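Local coordinates for D-glycerate 3-kinase (PDB 6CKG), which probably phosphorylates D-glycerate at its 3-hydroxyl group with ATP, at residues P46-G51 against I245-Q250; R78-S83 against D175-E180. All blocks are in the same frame, centred on the assembly; numbering follows the deposited sequence.

Contact 1: residues P46-G51 against I245-Q250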
loop_
_atom_site.group_PDB
_atom_site.type_symbol
_atom_site.label_atom_id
_atom_site.label_comp_id
_atom_site.label_asym_id
_atom_site.label_seq_id
_atom_site.Cartn_x
_atom_site.Cartn_y
_atom_site.Cartn_z
ATOM N N PRO A 46 15.911 -11.547 11.365
ATOM C CA PRO A 46 14.769 -11.634 10.455
ATOM C C PRO A 46 15.013 -10.806 9.206
ATOM O O PRO A 46 15.918 -9.954 9.190
ATOM C CB PRO A 46 13.606 -11.054 11.280
ATOM C CG PRO A 46 14.132 -10.872 12.664
ATOM C CD PRO A 46 15.605 -10.756 12.566
ATOM N N PRO A 47 14.228 -11.022 8.146
ATOM C CA PRO A 47 14.262 -10.089 7.009
ATOM C C PRO A 47 13.960 -8.670 7.472
ATOM O O PRO A 47 13.160 -8.454 8.385
ATOM C CB PRO A 47 13.150 -10.598 6.080
ATOM C CG PRO A 47 12.765 -11.941 6.591
ATOM C CD PRO A 47 13.150 -12.024 8.020
ATOM N N LEU A 48 14.607 -7.704 6.823
ATOM C CA LEU A 48 14.219 -6.307 6.944
ATOM C C LEU A 48 12.894 -6.110 6.229
ATOM O O LEU A 48 12.778 -6.449 5.050
ATOM C CB LEU A 48 15.290 -5.409 6.323
ATOM C CG LEU A 48 14.987 -3.909 6.258
ATOM C CD1 LEU A 48 15.127 -3.286 7.658
ATOM C CD2 LEU A 48 15.931 -3.216 5.251
ATOM N N VAL A 49 11.891 -5.573 6.922
ATOM C CA VAL A 49 10.596 -5.291 6.301
ATOM C C VAL A 49 10.594 -3.832 5.849
ATOM O O VAL A 49 10.621 -2.913 6.673
ATOM C CB VAL A 49 9.417 -5.558 7.247
ATOM C CG1 VAL A 49 8.104 -5.281 6.512
ATOM C CG2 VAL A 49 9.442 -6.988 7.771
ATOM N N VAL A 50 10.523 -3.626 4.540
ATOM C CA VAL A 50 10.455 -2.300 3.944
ATOM C C VAL A 50 9.008 -2.053 3.533
ATOM O O VAL A 50 8.518 -2.676 2.589
ATOM C CB VAL A 50 11.392 -2.187 2.732
ATOM C CG1 VAL A 50 11.381 -0.780 2.174
ATOM C CG2 VAL A 50 12.822 -2.634 3.087
ATOM N N GLY A 51 8.319 -1.140 4.223
ATOM C CA GLY A 51 7.021 -0.673 3.742
ATOM C C GLY A 51 7.187 0.297 2.577
ATOM O O GLY A 51 8.118 1.096 2.531
ATOM N N ILE A 245 6.479 -3.265 10.237
ATOM C CA ILE A 245 7.339 -2.629 9.242
ATOM C C ILE A 245 8.529 -1.961 9.927
ATOM O O ILE A 245 8.370 -1.214 10.903
ATOM C CB ILE A 245 6.528 -1.611 8.425
ATOM C CG1 ILE A 245 5.391 -2.337 7.684
ATOM C CG2 ILE A 245 7.424 -0.813 7.498
ATOM C CD1 ILE A 245 4.450 -1.409 6.891
ATOM N N ASP A 246 9.733 -2.195 9.389
ATOM C CA ASP A 246 10.971 -1.673 9.961
ATOM C C ASP A 246 11.370 -0.319 9.387
ATOM O O ASP A 246 11.866 0.541 10.121
ATOM C CB ASP A 246 12.124 -2.660 9.728
ATOM C CG ASP A 246 11.869 -4.016 10.350
ATOM O OD1 ASP A 246 11.436 -4.056 11.513
ATOM O OD2 ASP A 246 12.090 -5.041 9.675
ATOM N N CYS A 247 11.203 -0.120 8.086
ATOM C CA CYS A 247 11.584 1.139 7.455
ATOM C C CYS A 247 10.617 1.384 6.305
ATOM O O CYS A 247 9.805 0.525 5.963
ATOM C CB CYS A 247 13.061 1.104 6.998
ATOM S SG CYS A 247 13.394 -0.144 5.721
ATOM N N PHE A 248 10.700 2.564 5.695
ATOM C CA PHE A 248 9.596 2.975 4.833
ATOM C C PHE A 248 10.101 3.809 3.668
ATOM O O PHE A 248 10.964 4.682 3.836
ATOM C CB PHE A 248 8.560 3.790 5.635
ATOM C CG PHE A 248 7.131 3.663 5.129
ATOM C CD1 PHE A 248 6.712 4.365 4.012
ATOM C CD2 PHE A 248 6.212 2.852 5.785
ATOM C CE1 PHE A 248 5.387 4.280 3.552
ATOM C CE2 PHE A 248 4.878 2.751 5.331
ATOM C CZ PHE A 248 4.472 3.477 4.214
ATOM N N VAL A 249 9.520 3.564 2.497
ATOM C CA VAL A 249 9.773 4.345 1.289
ATOM C C VAL A 249 8.434 4.869 0.796
ATOM O O VAL A 249 7.495 4.084 0.609
ATOM C CB VAL A 249 10.454 3.500 0.193
ATOM C CG1 VAL A 249 10.682 4.339 -1.074
ATOM C CG2 VAL A 249 11.788 2.914 0.705
ATOM N N GLN A 250 8.343 6.179 0.568
ATOM C CA GLN A 250 7.096 6.780 0.109
ATOM C C GLN A 250 7.321 7.587 -1.166
ATOM O O GLN A 250 8.277 8.357 -1.260
ATOM C CB GLN A 250 6.477 7.674 1.199
ATOM C CG GLN A 250 5.288 8.482 0.698
ATOM C CD GLN A 250 4.713 9.415 1.757
ATOM O OE1 GLN A 250 5.427 10.231 2.334
ATOM N NE2 GLN A 250 3.421 9.282 2.024
HETATM O O HOH W 1 11.991 -7.529 10.699
#
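The carboxylate of Asp246 reaches across to the backbone of Val49. Its OD2 accepts Val49 N at 2.8 Å in a nearly straight bond (N-H...O 174°). OD2 is met on its anti side, with the donor 24° out of the carboxylate plane. Asp246 CG lies beside its own N (chi1 -60°), and both the carboxylate and that N bond to Val49. Asp246 N donates to Val49 O at 2.9 Å, and Cys247 N donates to the same oxygen at 3.2 Å. A water donates to both Asp246 OD2 and Pro47 O. Further on, the ladder is regular: Gly51 N binds Cys247 O, and Val249 N binds Gly51 O. This is parallel pairing between strands 48-53 and 247-253, neighbours in the core sheet of a P-loop kinase-like alpha/beta fold. Gly51 has no side chain, and Ile245 CG2 comes within 3.4 Å of its N. Gly51 O sits 3.7 Å above one face of the Phe248 ring, toward the rim. On the other side of the sheet, Cys247 SG touches Val50 CG2 at 3.7 Å and Leu48 CD2 at 4.0 Å. Val50 CG1 meets Val249 CG2 there. Leu48 CD1 lies against Asp246 CB at 3.7 Å, beside the carboxylate. Helix 19-38 covers this side, with Gln31 touching Leu48 and Cys247 and Phe27 touching Val249. Lys129 of helix 118-129 touches Val49 and Asp246, while the Trp309 ring meets Phe248.

Contact 2: residues R78-S83 against D175-E180. With EDO (1,2-ethanediol), chain C; EDO (1,2-ethanediol), chain D.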
loop_
_atom_site.group_PDB
_atom_site.type_symbol
_atom_site.label_atom_id
_atom_site.label_comp_id
_atom_site.label_asym_id
_atom_site.label_seq_id
_atom_site.Cartn_x
_atom_site.Cartn_y
_atom_site.Cartn_z
ATOM N N ARG A 78 18.241 -11.790 -1.328
ATOM C CA ARG A 78 17.059 -12.609 -1.561
ATOM C C ARG A 78 15.854 -11.825 -1.049
ATOM O O ARG A 78 15.836 -11.388 0.108
ATOM C CB ARG A 78 17.173 -13.968 -0.874
ATOM C CG ARG A 78 18.330 -14.821 -1.382
ATOM C CD ARG A 78 18.501 -16.093 -0.560
ATOM N NE ARG A 78 17.353 -16.994 -0.667
ATOM C CZ ARG A 78 17.141 -17.819 -1.692
ATOM N NH1 ARG A 78 17.996 -17.854 -2.707
ATOM N NH2 ARG A 78 16.071 -18.605 -1.714
ATOM N N LEU A 79 14.875 -11.624 -1.920
ATOM C CA LEU A 79 13.730 -10.772 -1.646
ATOM C C LEU A 79 12.435 -11.567 -1.697
ATOM O O LEU A 79 12.319 -12.573 -2.410
ATOM C CB LEU A 79 13.644 -9.609 -2.642
ATOM C CG LEU A 79 14.402 -8.369 -2.162
ATOM C CD1 LEU A 79 15.842 -8.509 -2.574
ATOM C CD2 LEU A 79 13.823 -7.050 -2.656
ATOM N N ALA A 80 11.469 -11.105 -0.921
ATOM C CA ALA A 80 10.084 -11.540 -1.033
ATOM C C ALA A 80 9.248 -10.278 -1.057
ATOM O O ALA A 80 9.608 -9.292 -0.404
ATOM C CB ALA A 80 9.652 -12.442 0.133
ATOM N N THR A 81 8.156 -10.288 -1.820
ATOM C CA THR A 81 7.292 -9.116 -1.925
ATOM C C THR A 81 5.868 -9.457 -1.512
ATOM O O THR A 81 5.318 -10.480 -1.947
ATOM C CB THR A 81 7.289 -8.554 -3.346
ATOM O OG1 THR A 81 8.600 -8.104 -3.685
ATOM C CG2 THR A 81 6.313 -7.360 -3.438
ATOM N N MET A 82 5.277 -8.600 -0.673
ATOM C CA MET A 82 3.850 -8.612 -0.364
ATOM C C MET A 82 3.216 -7.348 -0.932
ATOM O O MET A 82 3.643 -6.233 -0.602
ATOM C CB MET A 82 3.601 -8.677 1.148
ATOM C CG MET A 82 3.706 -10.062 1.724
ATOM S SD MET A 82 3.606 -10.098 3.519
ATOM C CE MET A 82 2.010 -9.299 3.805
ATOM N N SER A 83 2.205 -7.518 -1.778
ATOM C CA SER A 83 1.426 -6.408 -2.307
ATOM C C SER A 83 0.055 -6.408 -1.640
ATOM O O SER A 83 -0.621 -7.438 -1.613
ATOM C CB SER A 83 1.278 -6.521 -3.822
ATOM O OG SER A 83 2.542 -6.626 -4.425
ATOM N N ASP A 175 16.552 -11.764 2.832
ATOM C CA ASP A 175 17.173 -10.556 3.379
ATOM C C ASP A 175 16.158 -9.450 3.616
ATOM O O ASP A 175 16.243 -8.724 4.620
ATOM C CB ASP A 175 18.256 -10.040 2.430
ATOM C CG ASP A 175 19.388 -11.035 2.236
ATOM O OD1 ASP A 175 20.187 -11.232 3.174
ATOM O OD2 ASP A 175 19.473 -11.617 1.142
ATOM N N VAL A 176 15.225 -9.268 2.682
ATOM C CA VAL A 176 14.375 -8.080 2.643
ATOM C C VAL A 176 12.982 -8.499 2.211
ATOM O O VAL A 176 12.830 -9.254 1.247
ATOM C CB VAL A 176 14.933 -7.019 1.672
ATOM C CG1 VAL A 176 13.954 -5.845 1.517
ATOM C CG2 VAL A 176 16.309 -6.535 2.134
ATOM N N VAL A 177 11.969 -8.014 2.923
ATOM C CA VAL A 177 10.575 -8.117 2.507
ATOM C C VAL A 177 10.120 -6.731 2.081
ATOM O O VAL A 177 10.229 -5.770 2.852
ATOM C CB VAL A 177 9.684 -8.676 3.629
ATOM C CG1 VAL A 177 8.179 -8.554 3.264
ATOM C CG2 VAL A 177 10.043 -10.144 3.901
ATOM N N ILE A 178 9.659 -6.617 0.838
ATOM C CA ILE A 178 8.992 -5.411 0.364
ATOM C C ILE A 178 7.493 -5.605 0.582
ATOM O O ILE A 178 6.896 -6.552 0.048
ATOM C CB ILE A 178 9.309 -5.140 -1.115
ATOM C CG1 ILE A 178 10.819 -5.091 -1.360
ATOM C CG2 ILE A 178 8.642 -3.835 -1.585
ATOM C CD1 ILE A 178 11.510 -3.975 -0.653
ATOM N N PHE A 179 6.882 -4.731 1.380
ATOM C CA PHE A 179 5.440 -4.790 1.661
ATOM C C PHE A 179 4.823 -3.475 1.193
ATOM O O PHE A 179 4.950 -2.447 1.868
ATOM C CB PHE A 179 5.182 -5.046 3.146
ATOM C CG PHE A 179 3.694 -5.008 3.542
ATOM C CD1 PHE A 179 2.698 -5.331 2.629
ATOM C CD2 PHE A 179 3.319 -4.634 4.828
ATOM C CE1 PHE A 179 1.336 -5.283 2.995
ATOM C CE2 PHE A 179 1.973 -4.593 5.204
ATOM C CZ PHE A 179 0.982 -4.931 4.277
ATOM N N GLU A 180 4.179 -3.495 0.028
ATOM C CA GLU A 180 3.764 -2.279 -0.653
ATOM C C GLU A 180 2.247 -2.197 -0.768
ATOM O O GLU A 180 1.537 -3.207 -0.734
ATOM C CB GLU A 180 4.373 -2.200 -2.048
ATOM C CG GLU A 180 4.062 -3.392 -2.903
ATOM C CD GLU A 180 3.399 -2.998 -4.197
ATOM O OE1 GLU A 180 2.781 -1.910 -4.235
ATOM O OE2 GLU A 180 3.497 -3.776 -5.169
HETATM C C1 EDO C . 2.172 -12.387 -3.842
HETATM O O1 EDO C . 1.086 -12.326 -4.789
HETATM C C2 EDO C . 1.852 -11.482 -2.656
HETATM O O2 EDO C . 1.733 -10.131 -3.123
HETATM C C1 EDO D . 4.254 2.784 -5.864
HETATM O O1 EDO D . 3.258 3.693 -6.343
HETATM C C2 EDO D . 3.642 1.413 -5.590
HETATM O O2 EDO D . 3.244 1.310 -4.216
#
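The Phe179 ring carries the Met82 methyl over one face, with CE 4.1 Å above the plane and toward the rim. At its edge, in plane, Met82 O lies 3.5 Å from Phe179 CD1. Met82 SD is 5.3 Å from the ring centroid, 24° off the normal, a Met-aromatic contact. The bend at Met82 chi3 (57°) places CE over the ring. Leu121 of helix 118-129 touches both side chains. The carboxylate of Asp175 uses the anti lone pair of OD2 to accept Arg78 N at 2.8 Å. Its OD1 forms a salt bridge with Arg36. Asp175 N returns a bond to Arg78 O, and Val176 N adds a weak one. Strands 79-83 and 176-180 run parallel, at the 79-83 edge of the central sheet of the P-loop kinase-like alpha/beta fold. Ala80 N binds Val176 O, Ile178 N binds Ala80 O, Met82 N binds Ile178 O and Glu180 N binds Met82 O. On the sheet face opposite Met82 and Phe179, Leu79 CD2 packs on Ile178 CG1 at 3.8 Å, and Leu79 lies alongside Val176. Pro68 and Leu71 of helix 63-75 touch Leu79. At the C-terminal end, Ser83 OG is 3.1 Å from Glu180 OE2. Glu180 OE1 accepts from O2 of the chain D 1,2-ethanediol at 3.3 Å, and Ser83 N donates to O2 of the chain C 1,2-ethanediol at 3.0 Å. Both diols probably come from crystallisation.

Overall arrangement
Contacts 1 and 2 lie side by side in one mixed sheet, their centres about 9 Å apart. The strand order is 79-83, 176-180, 48-53, 247-253, 313-318, 324-329, and the first five strands run parallel. Strands 48-53 and 176-180 join the contacts through probable hydrogen bonds, Val50 N to Val177 O at 2.7 Å and Leu48 O to Val177 N at 2.8 Å. Along the chain, 46-51 comes first, then 78-83 and 175-180, and 245-250 last. Both segments of contact 2 thus fall between those of contact 1. Together they bring four distant parts of the chain into the parallel core of the probable kinase domain.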